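Local structure of oxidized polyvinyl alcohol hydrolase (Sphingopyxis, 3WLA) at residues Ser227-Met232 and Ser269-Val274. The protein hydrolyses beta-diketones such as 4,6-nonanedione and cleaves oxidized polyvinyl alcohol in the second step of polyvinyl alcohol degradation. Numbering follows the deposited sequence.
Sequences SKLDPM and SSISNV
The amide of N273 serves the backbone of L229 at both ends, ND2 directly and OD1 through a water. N273 ND2 donates to L229 O at 2.6 Å, with an N-H...O angle of 156° and the acceptor lying in the amide plane. N273 OD1 accepts from a water at 2.6 Å, and that water accepts from L229 N at 3.0 Å. Within the type I turn I271-V274, whose V274 N bonds to I271 O, chi1 of 67° sets N273 CG between its own backbone N and carbonyl carbon, and from there the amide faces L229. P231 CG lies 3.5 Å from N273 ND2. On the apolar side, V274 CG2 meets M232 CE at 4.0 Å and L229 CD1 at 4.2 Å, M232 and V274 lying side by side; I271 CD1 comes to 3.8 Å from S227 O. The contact joins the loops leading into neighbouring parallel strands 232-238 and 274-280 of the alpha/beta-hydrolase sheet. An alanine at N273 would probably leave L229 O without its amide donor and the water without the OD1 end of its bridge. A directional polar link through N273 and the water thus fixes the L229 backbone against the turn, beside aliphatic packing of L229, M232 and V274.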
# COMPACT_ATOMS: atom_id res chain seq x y z
N SER A 227 -8.75 -12.32 12.23
CA SER A 227 -8.17 -13.64 12.44
C SER A 227 -8.19 -14.35 11.08
O SER A 227 -7.59 -15.39 10.89
CB SER A 227 -8.99 -14.42 13.47
OG SER A 227 -10.36 -14.29 13.16
N LYS A 228 -8.90 -13.76 10.12
CA LYS A 228 -8.94 -14.31 8.79
C LYS A 228 -9.13 -13.24 7.70
O LYS A 228 -9.73 -12.17 7.94
CB LYS A 228 -10.06 -15.32 8.71
CG LYS A 228 -11.37 -14.71 9.01
CD LYS A 228 -12.36 -15.78 9.40
CE LYS A 228 -13.50 -15.14 10.20
NZ LYS A 228 -13.08 -14.56 11.56
N LEU A 229 -8.63 -13.54 6.51
CA LEU A 229 -8.79 -12.63 5.37
C LEU A 229 -9.06 -13.46 4.12
O LEU A 229 -8.80 -14.67 4.09
CB LEU A 229 -7.50 -11.82 5.12
CG LEU A 229 -6.91 -10.97 6.26
CD1 LEU A 229 -5.49 -10.59 5.83
CD2 LEU A 229 -7.80 -9.73 6.55
N ASP A 230 -9.57 -12.79 3.09
CA ASP A 230 -9.82 -13.40 1.79
C ASP A 230 -8.40 -13.71 1.24
O ASP A 230 -7.44 -13.05 1.65
CB ASP A 230 -10.51 -12.36 0.92
CG ASP A 230 -11.50 -12.98 -0.05
OD1 ASP A 230 -12.43 -13.65 0.46
OD2 ASP A 230 -11.35 -12.79 -1.30
N PRO A 231 -8.26 -14.66 0.28
CA PRO A 231 -6.96 -15.06 -0.32
C PRO A 231 -6.24 -13.90 -1.02
O PRO A 231 -6.85 -13.14 -1.80
CB PRO A 231 -7.36 -16.16 -1.31
CG PRO A 231 -8.54 -16.72 -0.71
CD PRO A 231 -9.33 -15.47 -0.33
N MET A 232 -4.94 -13.80 -0.74
CA MET A 232 -4.10 -12.72 -1.30
C MET A 232 -2.64 -13.09 -1.32
O MET A 232 -2.21 -14.04 -0.64
CB MET A 232 -4.18 -11.42 -0.46
CG MET A 232 -5.48 -10.64 -0.48
SD MET A 232 -5.40 -9.13 0.53
CE MET A 232 -5.03 -9.73 2.25
N SER A 269 2.05 -13.37 7.39
CA SER A 269 2.61 -14.70 7.32
C SER A 269 1.80 -15.66 8.21
O SER A 269 1.91 -16.87 8.06
CB SER A 269 4.07 -14.70 7.79
OG SER A 269 4.93 -14.12 6.82
N SER A 270 1.04 -15.10 9.15
CA SER A 270 0.28 -15.93 10.06
C SER A 270 -1.10 -16.27 9.54
O SER A 270 -1.80 -17.07 10.18
CB SER A 270 0.12 -15.25 11.41
OG SER A 270 -0.87 -14.25 11.33
N ILE A 271 -1.50 -15.66 8.42
CA ILE A 271 -2.80 -15.92 7.84
C ILE A 271 -2.59 -16.98 6.75
O ILE A 271 -2.02 -16.71 5.69
CB ILE A 271 -3.41 -14.64 7.25
CG1 ILE A 271 -3.49 -13.54 8.32
CG2 ILE A 271 -4.75 -14.95 6.65
CD1 ILE A 271 -4.48 -13.76 9.48
N SER A 272 -3.06 -18.19 7.03
CA SER A 272 -2.85 -19.31 6.13
C SER A 272 -3.22 -19.16 4.67
O SER A 272 -2.49 -19.68 3.84
CB SER A 272 -3.52 -20.60 6.66
OG SER A 272 -4.76 -20.36 7.30
N ASN A 273 -4.32 -18.47 4.35
CA ASN A 273 -4.69 -18.37 2.93
C ASN A 273 -4.05 -17.16 2.23
O ASN A 273 -4.39 -16.87 1.08
CB ASN A 273 -6.22 -18.38 2.75
CG ASN A 273 -6.88 -17.15 3.32
OD1 ASN A 273 -6.39 -16.56 4.29
ND2 ASN A 273 -8.04 -16.78 2.75
N VAL A 274 -3.13 -16.49 2.93
CA VAL A 274 -2.39 -15.36 2.35
C VAL A 274 -0.89 -15.70 2.16
O VAL A 274 -0.22 -16.18 3.07
CB VAL A 274 -2.49 -14.08 3.23
CG1 VAL A 274 -1.50 -13.01 2.72
CG2 VAL A 274 -3.90 -13.49 3.19
O HOH W 1 -7.83 -16.42 6.49